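Local atomic coordinates of AxyAgu115A (Amphibacillus xylanus NBRC 15112, PDB entry 6NPS), a protein that is an alpha-glucuronidase of glycoside hydrolase family 115 that probably cleaves glucuronic acid substituents from arabinoglucuronoxylan. Residues A[92-97]-A[164-169]; A[374-379]-A[400-405]. The protein carries 3 engineered substitutions. All blocks are in the same frame, centred on the assembly; numbering follows the deposited sequence.

Contact 1. Residues A[92-97]-A[164-169]; sequences GKREVF and KEPSVK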
ATOM      1  N   GLY A  92     -66.624  -2.159 -16.789  1.00 58.14           N
ATOM      2  CA  GLY A  92     -65.918  -3.418 -16.828  1.00 58.67           C
ATOM      3  C   GLY A  92     -64.406  -3.338 -16.966  1.00 56.54           C
ATOM      4  O   GLY A  92     -63.735  -4.351 -16.742  1.00 57.74           O
ATOM      5  N   LYS A  93     -63.843  -2.179 -17.342  1.00 54.08           N
ATOM      6  CA  LYS A  93     -62.403  -2.043 -17.518  1.00 47.39           C
ATOM      7  C   LYS A  93     -61.705  -1.868 -16.174  1.00 46.10           C
ATOM      8  O   LYS A  93     -62.306  -1.448 -15.191  1.00 46.85           O
ATOM      9  CB  LYS A  93     -62.074  -0.867 -18.430  1.00 48.38           C
ATOM     10  CG  LYS A  93     -62.443  -1.162 -19.871  1.00 53.92           C
ATOM     11  CD  LYS A  93     -61.995  -0.075 -20.783  1.00 53.68           C
ATOM     12  CE  LYS A  93     -62.332  -0.445 -22.220  1.00 61.66           C
ATOM     13  NZ  LYS A  93     -61.966   0.680 -23.122  1.00 65.50           N
ATOM     14  N   ARG A  94     -60.403  -2.171 -16.151  1.00 44.21           N
ATOM     15  CA  ARG A  94     -59.614  -2.198 -14.929  1.00 41.52           C
ATOM     16  C   ARG A  94     -58.912  -0.853 -14.752  1.00 39.49           C
ATOM     17  O   ARG A  94     -58.128  -0.454 -15.614  1.00 41.35           O
ATOM     18  CB  ARG A  94     -58.594  -3.331 -15.004  1.00 43.91           C
ATOM     19  CG  ARG A  94     -57.716  -3.504 -13.757  1.00 54.69           C
ATOM     20  CD  ARG A  94     -56.769  -4.723 -13.853  1.00 64.50           C
ATOM     21  NE  ARG A  94     -56.619  -5.240 -15.217  1.00 80.45           N
ATOM     22  CZ  ARG A  94     -55.699  -4.842 -16.107  1.00 92.78           C
ATOM     23  NH1 ARG A  94     -54.805  -3.891 -15.810  1.00 93.02           N
ATOM     24  NH2 ARG A  94     -55.674  -5.395 -17.313  1.00 97.09           N
ATOM     25  N   GLU A  95     -59.184  -0.169 -13.638  1.00 36.35           N
ATOM     26  CA  GLU A  95     -58.467   1.043 -13.246  1.00 36.04           C
ATOM     27  C   GLU A  95     -58.492   2.110 -14.344  1.00 37.15           C
ATOM     28  O   GLU A  95     -57.481   2.735 -14.655  1.00 36.17           O
ATOM     29  CB  GLU A  95     -57.033   0.691 -12.836  1.00 36.99           C
ATOM     30  CG  GLU A  95     -57.019  -0.349 -11.706  1.00 41.26           C
ATOM     31  CD  GLU A  95     -55.626  -0.719 -11.171  1.00 46.82           C
ATOM     32  OE1 GLU A  95     -54.605  -0.495 -11.848  1.00 47.23           O
ATOM     33  OE2 GLU A  95     -55.567  -1.276 -10.052  1.00 51.47           O
ATOM     34  N   VAL A  96     -59.670   2.335 -14.926  1.00 36.08           N
ATOM     35  CA  VAL A  96     -59.835   3.358 -15.956  1.00 34.58           C
ATOM     36  C   VAL A  96     -60.764   4.461 -15.433  1.00 36.75           C
ATOM     37  O   VAL A  96     -61.645   4.204 -14.604  1.00 36.53           O
ATOM     38  CB  VAL A  96     -60.417   2.681 -17.235  1.00 41.60           C
ATOM     39  CG1 VAL A  96     -61.209   3.653 -18.069  1.00 48.74           C
ATOM     40  CG2 VAL A  96     -59.293   2.041 -18.057  1.00 41.13           C
ATOM     41  N   PHE A  97     -60.646   5.684 -15.968  1.00 39.45           N
ATOM     42  CA  PHE A  97     -61.638   6.691 -15.605  1.00 34.46           C
ATOM     43  C   PHE A  97     -62.020   7.526 -16.815  1.00 36.78           C
ATOM     44  O   PHE A  97     -61.315   7.567 -17.827  1.00 37.75           O
ATOM     45  CB  PHE A  97     -61.142   7.598 -14.457  1.00 32.00           C
ATOM     46  CG  PHE A  97     -59.900   8.345 -14.790  1.00 35.23           C
ATOM     47  CD1 PHE A  97     -59.970   9.582 -15.415  1.00 33.73           C
ATOM     48  CD2 PHE A  97     -58.659   7.809 -14.500  1.00 33.85           C
ATOM     49  CE1 PHE A  97     -58.801  10.282 -15.732  1.00 36.23           C
ATOM     50  CE2 PHE A  97     -57.497   8.496 -14.806  1.00 38.81           C
ATOM     51  CZ  PHE A  97     -57.575   9.739 -15.430  1.00 38.46           C
ATOM     52  N   LYS A 164     -56.464   4.768 -20.147  1.00 36.72           N
ATOM     53  CA  LYS A 164     -56.338   3.402 -20.673  1.00 40.55           C
ATOM     54  C   LYS A 164     -55.959   2.427 -19.553  1.00 40.30           C
ATOM     55  O   LYS A 164     -55.346   2.840 -18.569  1.00 44.91           O
ATOM     56  CB  LYS A 164     -55.298   3.351 -21.794  1.00 51.59           C
ATOM     57  CG  LYS A 164     -55.603   4.271 -22.966  1.00 67.26           C
ATOM     58  CD  LYS A 164     -54.443   4.316 -23.947  1.00 81.42           C
ATOM     59  CE  LYS A 164     -54.867   4.923 -25.275  1.00 92.44           C
ATOM     60  NZ  LYS A 164     -55.081   3.881 -26.318  1.00 97.47           N
ATOM     61  N   GLU A 165     -56.310   1.144 -19.681  1.00 33.85           N
ATOM     62  CA  GLU A 165     -55.956   0.210 -18.614  1.00 35.77           C
ATOM     63  C   GLU A 165     -54.442   0.246 -18.408  1.00 39.03           C
ATOM     64  O   GLU A 165     -53.687   0.403 -19.380  1.00 36.61           O
ATOM     65  CB  GLU A 165     -56.411  -1.211 -18.956  1.00 42.91           C
ATOM     66  CG  GLU A 165     -57.883  -1.457 -18.663  1.00 55.72           C
ATOM     67  CD  GLU A 165     -58.372  -2.870 -19.033  1.00 64.08           C
ATOM     68  OE1 GLU A 165     -57.895  -3.451 -20.031  1.00 68.83           O
ATOM     69  OE2 GLU A 165     -59.232  -3.400 -18.304  1.00 68.09           O
ATOM     70  N   PRO A 166     -53.963   0.150 -17.173  1.00 41.92           N
ATOM     71  CA  PRO A 166     -52.507   0.169 -16.951  1.00 38.44           C
ATOM     72  C   PRO A 166     -51.802  -0.962 -17.692  1.00 38.24           C
ATOM     73  O   PRO A 166     -52.287  -2.096 -17.743  1.00 34.71           O
ATOM     74  CB  PRO A 166     -52.390   0.005 -15.429  1.00 36.76           C
ATOM     75  CG  PRO A 166     -53.697   0.620 -14.886  1.00 34.89           C
ATOM     76  CD  PRO A 166     -54.731   0.240 -15.914  1.00 37.08           C
ATOM     77  N   SER A 167     -50.607  -0.664 -18.234  1.00 32.75           N
ATOM     78  CA  SER A 167     -49.892  -1.675 -19.011  1.00 33.82           C
ATOM     79  C   SER A 167     -49.463  -2.848 -18.128  1.00 34.34           C
ATOM     80  O   SER A 167     -49.425  -3.996 -18.588  1.00 37.96           O
ATOM     81  CB  SER A 167     -48.656  -1.065 -19.696  1.00 31.53           C
ATOM     82  OG  SER A 167     -48.960   0.134 -20.364  1.00 32.09           O
ATOM     83  N   VAL A 168     -49.174  -2.598 -16.850  1.00 31.84           N
ATOM     84  CA  VAL A 168     -48.786  -3.666 -15.937  1.00 30.84           C
ATOM     85  C   VAL A 168     -49.870  -3.798 -14.855  1.00 29.55           C
ATOM     86  O   VAL A 168     -50.286  -2.805 -14.241  1.00 32.45           O
ATOM     87  CB  VAL A 168     -47.382  -3.434 -15.320  1.00 29.23           C
ATOM     88  CG1 VAL A 168     -47.065  -4.550 -14.261  1.00 29.09           C
ATOM     89  CG2 VAL A 168     -46.279  -3.347 -16.434  1.00 30.31           C
ATOM     90  N   LYS A 169     -50.313  -5.026 -14.604  1.00 30.41           N
ATOM     91  CA  LYS A 169     -51.505  -5.212 -13.765  1.00 32.57           C
ATOM     92  C   LYS A 169     -51.287  -4.807 -12.301  1.00 36.33           C
ATOM     93  O   LYS A 169     -52.158  -4.147 -11.698  1.00 30.74           O
ATOM     94  CB  LYS A 169     -51.980  -6.651 -13.832  1.00 32.48           C
ATOM     95  CG  LYS A 169     -53.386  -6.798 -13.193  1.00 40.90           C
ATOM     96  CD  LYS A 169     -53.934  -8.222 -13.365  1.00 52.70           C
ATOM     97  CE  LYS A 169     -55.384  -8.319 -12.873  1.00 58.73           C
ATOM     98  NZ  LYS A 169     -55.912  -9.727 -12.909  1.00 64.37           N
TER
HETATM   99  O   HOH W   1     -54.210  -2.759 -13.247  1.00 43.83           O
HETATM  100  O   HOH W   2     -56.195   4.228 -16.323  1.00 36.24           O
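The guanidinium of Arg94 is sandwiched off-centre: CG of Lys169 lies 3.8 Å above one face, near the rim, and CD of Glu165 lies 4.0 Å from the opposite face. At its edge, in the guanidinium plane, are Pro166 O and a water that accepts from Arg94 NH1 at 2.9 Å. This contact sits where the N-terminal alpha/beta domain meets the TIM barrel, the loop before strand 97-106 packing on the linker that runs into the first barrel strand, 170-174. The guanidinium and Glu165 carboxylate planes are only 23° apart, one lying over the other, so no guanidinium N-H points at OE1; at this range the opposite charges probably still attract. Glu165 instead uses the anti lone pair of OE2 to accept from the backbone N of Arg94 at 2.7 Å, a nearly straight bond (N-H...O 158°). Arg94 extends with CG anti to its backbone N, then bends at chi3 (16°), bringing its head between the two chains that it crosses at about a right angle.

Glu95 crosses the CG-CD edge of the Pro166 ring at about a right angle, its OE1 3.4 Å from Pro166 CG. Its carboxylate is claimed elsewhere, OE2 by Arg121 and OE1 by Arg171 of the first barrel strand; the Arg94 water, which also donates to Lys169 O, reaches OE1 only weakly. Val96 sets CG2 against the backbone of 164-169, 3.5 Å from Glu165 N. A second water ties the two main chains together, donating to Glu95 O at 2.6 Å and to Lys164 O at 2.8 Å.

Contact 2. Residues A[374-379]-A[400-405]; sequences ELEDVI and KHSGGY
Two type II beta turns, Leu375 to Val378 and His401 to Gly404, meet corner to corner, with CA of Asp377 only 4.0 Å from CA of Gly403. They lead into the neighbouring parallel strands 379-383 and 405-410 of the TIM barrel, at the N-terminal ends of these strands. Asp377 N donates to Ser402 O at 3.1 Å, from above the carbonyl plane and well off straight (136°). Gly403 has no room for a side chain: a CB would run into Val378 O.

Among the side chains, His401 makes the direct hydrogen bond across the contact. With CG anti to the backbone N (chi1 172°), its ring lies alongside the first turn, and NE2 donates to Val378 O at 2.8 Å, almost straight (163°) and in the planes of both ring and carbonyl. At the same ring edge CE1 lies 3.1 Å from Leu375 O, the acceptor that closes the first turn. An alanine here would remove the NE2-H donor and this ring edge, and would probably loosen the hold of one turn on the other.

Glu376 curls back at chi2, and its OE1 accepts from Asp377 N at 3.0 Å, so this N-H is shared between OE1 and Ser402 O. Glu376 OE2 accepts from a water at 2.6 Å, and that water accepts from Ser402 N. Just past the first turn, Ile379 lays CG1 against Gly403 O at 3.3 Å.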
ATOM      1  N   GLU A 374     -49.636 -27.046  -9.861  1.00 64.05           N
ATOM      2  CA  GLU A 374     -49.940 -26.306  -8.703  1.00 64.84           C
ATOM      3  C   GLU A 374     -49.642 -24.811  -8.929  1.00 62.22           C
ATOM      4  O   GLU A 374     -50.162 -23.976  -8.253  1.00 59.64           O
ATOM      5  CB  GLU A 374     -49.204 -26.909  -7.541  1.00 73.86           C
ATOM      6  CG  GLU A 374     -49.887 -28.186  -7.059  1.00 85.65           C
ATOM      7  CD  GLU A 374     -51.261 -27.883  -6.480  1.00 94.19           C
ATOM      8  OE1 GLU A 374     -51.472 -26.727  -6.164  1.00 97.81           O
ATOM      9  OE2 GLU A 374     -52.135 -28.744  -6.349  1.00 97.79           O
ATOM     10  N   LEU A 375     -48.811 -24.508  -9.911  1.00 58.65           N
ATOM     11  CA  LEU A 375     -48.478 -23.141 -10.301  1.00 52.80           C
ATOM     12  C   LEU A 375     -49.404 -22.571 -11.371  1.00 53.07           C
ATOM     13  O   LEU A 375     -49.232 -21.411 -11.770  1.00 48.58           O
ATOM     14  CB  LEU A 375     -47.038 -23.082 -10.778  1.00 48.34           C
ATOM     15  CG  LEU A 375     -46.118 -23.537  -9.648  1.00 50.63           C
ATOM     16  CD1 LEU A 375     -44.704 -23.607 -10.185  1.00 51.79           C
ATOM     17  CD2 LEU A 375     -46.204 -22.556  -8.455  1.00 45.86           C
ATOM     18  N   GLU A 376     -50.407 -23.323 -11.805  1.00 56.85           N
ATOM     19  CA  GLU A 376     -51.346 -22.772 -12.767  1.00 65.99           C
ATOM     20  C   GLU A 376     -52.121 -21.616 -12.132  1.00 59.31           C
ATOM     21  O   GLU A 376     -52.612 -21.725 -10.995  1.00 55.42           O
ATOM     22  CB  GLU A 376     -52.281 -23.862 -13.294  1.00 76.44           C
ATOM     23  CG  GLU A 376     -52.856 -23.512 -14.661  1.00 91.80           C
ATOM     24  CD  GLU A 376     -51.869 -22.701 -15.501  1.00107.28           C
ATOM     25  OE1 GLU A 376     -52.078 -21.471 -15.639  1.00111.48           O
ATOM     26  OE2 GLU A 376     -50.901 -23.285 -16.040  1.00111.89           O
ATOM     27  N   ASP A 377     -52.188 -20.496 -12.856  1.00 51.15           N
ATOM     28  CA  ASP A 377     -52.818 -19.241 -12.471  1.00 50.12           C
ATOM     29  C   ASP A 377     -51.972 -18.464 -11.475  1.00 43.38           C
ATOM     30  O   ASP A 377     -52.381 -17.364 -11.104  1.00 48.05           O
ATOM     31  CB  ASP A 377     -54.229 -19.423 -11.886  1.00 61.54           C
ATOM     32  CG  ASP A 377     -55.065 -20.429 -12.679  1.00 78.40           C
ATOM     33  OD1 ASP A 377     -55.560 -21.420 -12.080  1.00 82.83           O
ATOM     34  OD2 ASP A 377     -55.218 -20.220 -13.908  1.00 78.78           O
ATOM     35  N   VAL A 378     -50.820 -18.979 -11.036  1.00 38.39           N
ATOM     36  CA  VAL A 378     -49.951 -18.256 -10.112  1.00 37.46           C
ATOM     37  C   VAL A 378     -49.038 -17.302 -10.885  1.00 38.43           C
ATOM     38  O   VAL A 378     -48.459 -17.667 -11.926  1.00 35.56           O
ATOM     39  CB  VAL A 378     -49.129 -19.243  -9.261  1.00 36.35           C
ATOM     40  CG1 VAL A 378     -48.112 -18.481  -8.383  1.00 36.64           C
ATOM     41  CG2 VAL A 378     -50.052 -20.087  -8.399  1.00 37.62           C
ATOM     42  N   ILE A 379     -48.882 -16.079 -10.371  1.00 35.59           N
ATOM     43  CA  ILE A 379     -47.882 -15.169 -10.923  1.00 36.95           C
ATOM     44  C   ILE A 379     -46.489 -15.669 -10.560  1.00 37.48           C
ATOM     45  O   ILE A 379     -46.200 -15.918  -9.390  1.00 36.03           O
ATOM     46  CB  ILE A 379     -48.074 -13.746 -10.377  1.00 38.86           C
ATOM     47  CG1 ILE A 379     -49.462 -13.196 -10.727  1.00 36.66           C
ATOM     48  CG2 ILE A 379     -46.959 -12.830 -10.923  1.00 35.96           C
ATOM     49  CD1 ILE A 379     -49.918 -12.138  -9.721  1.00 37.57           C
ATOM     50  N   LYS A 400     -46.584 -18.754 -22.514  1.00 48.11           N
ATOM     51  CA  LYS A 400     -47.921 -19.334 -22.523  1.00 54.65           C
ATOM     52  C   LYS A 400     -48.523 -19.466 -21.123  1.00 52.65           C
ATOM     53  O   LYS A 400     -49.710 -19.799 -21.003  1.00 53.04           O
ATOM     54  CB  LYS A 400     -47.858 -20.701 -23.199  1.00 60.51           C
ATOM     55  CG  LYS A 400     -47.951 -20.655 -24.719  1.00 75.47           C
ATOM     56  CD  LYS A 400     -48.888 -21.779 -25.227  1.00 92.30           C
ATOM     57  CE  LYS A 400     -49.851 -21.334 -26.350  1.00102.91           C
ATOM     58  NZ  LYS A 400     -51.019 -20.517 -25.871  1.00107.58           N
ATOM     59  N   HIS A 401     -47.745 -19.221 -20.071  1.00 47.27           N
ATOM     60  CA  HIS A 401     -48.169 -19.556 -18.711  1.00 43.71           C
ATOM     61  C   HIS A 401     -49.324 -18.668 -18.289  1.00 43.89           C
ATOM     62  O   HIS A 401     -49.215 -17.437 -18.267  1.00 45.86           O
ATOM     63  CB  HIS A 401     -47.002 -19.410 -17.739  1.00 40.86           C
ATOM     64  CG  HIS A 401     -47.387 -19.549 -16.296  1.00 44.26           C
ATOM     65  ND1 HIS A 401     -47.732 -20.761 -15.727  1.00 49.56           N
ATOM     66  CD2 HIS A 401     -47.485 -18.630 -15.308  1.00 43.37           C
ATOM     67  CE1 HIS A 401     -48.016 -20.582 -14.448  1.00 46.05           C
ATOM     68  NE2 HIS A 401     -47.879 -19.298 -14.170  1.00 43.27           N
ATOM     69  N   SER A 402     -50.449 -19.283 -17.986  1.00 45.19           N
ATOM     70  CA  SER A 402     -51.559 -18.525 -17.452  1.00 53.70           C
ATOM     71  C   SER A 402     -51.238 -18.152 -16.011  1.00 53.38           C
ATOM     72  O   SER A 402     -50.825 -18.993 -15.208  1.00 62.70           O
ATOM     73  CB  SER A 402     -52.845 -19.346 -17.562  1.00 58.37           C
ATOM     74  OG  SER A 402     -53.752 -18.984 -16.545  1.00 65.03           O
ATOM     75  N   GLY A 403     -51.427 -16.889 -15.672  1.00 45.72           N
ATOM     76  CA  GLY A 403     -50.945 -16.349 -14.429  1.00 43.50           C
ATOM     77  C   GLY A 403     -49.884 -15.293 -14.651  1.00 39.39           C
ATOM     78  O   GLY A 403     -49.725 -14.398 -13.817  1.00 40.89           O
ATOM     79  N   GLY A 404     -49.172 -15.377 -15.772  1.00 33.17           N
ATOM     80  CA  GLY A 404     -48.201 -14.340 -16.090  1.00 33.85           C
ATOM     81  C   GLY A 404     -46.989 -14.316 -15.159  1.00 33.98           C
ATOM     82  O   GLY A 404     -46.762 -15.205 -14.318  1.00 37.91           O
ATOM     83  N   TYR A 405     -46.209 -13.247 -15.309  1.00 30.71           N
ATOM     84  CA  TYR A 405     -44.903 -13.123 -14.680  1.00 32.93           C
ATOM     85  C   TYR A 405     -44.784 -11.785 -13.980  1.00 34.25           C
ATOM     86  O   TYR A 405     -45.412 -10.779 -14.366  1.00 35.15           O
ATOM     87  CB  TYR A 405     -43.760 -13.270 -15.716  1.00 34.53           C
ATOM     88  CG  TYR A 405     -43.710 -14.678 -16.254  1.00 34.49           C
ATOM     89  CD1 TYR A 405     -42.945 -15.655 -15.614  1.00 34.41           C
ATOM     90  CD2 TYR A 405     -44.448 -15.039 -17.380  1.00 32.48           C
ATOM     91  CE1 TYR A 405     -42.910 -16.936 -16.092  1.00 34.65           C
ATOM     92  CE2 TYR A 405     -44.418 -16.324 -17.874  1.00 38.31           C
ATOM     93  CZ  TYR A 405     -43.639 -17.277 -17.221  1.00 40.98           C
ATOM     94  OH  TYR A 405     -43.621 -18.592 -17.669  1.00 44.27           O
TER
HETATM   95  O   HOH W   3     -50.641 -22.390 -18.422  1.00 67.00           O
HETATM   96  O   HOH W   4     -54.675 -17.284 -14.874  1.00 62.03           O
HETATM   97  O   HOH W   5     -52.587 -14.043 -11.946  1.00 71.22           O

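In the fold
Both contacts are partly buried and lie at the N-terminal ends of barrel strands, away from the C-terminal ends where TIM-barrel enzymes carry their active sites. They hold different elements. Contact 1 spans two domains, joining the loop before strand 97-106 to the entry of the first barrel strand; contact 2 stays within the barrel, joining the entries of two adjacent strands. Waters bridge both, but otherwise the chemistry differs: the domain boundary relies on long charged side chains, the paired turns on main-chain carbonyls, a close-packed glycine and one imidazole. Their centres are 20 Å apart, and their nearest atoms, about 6 Å apart, do not touch.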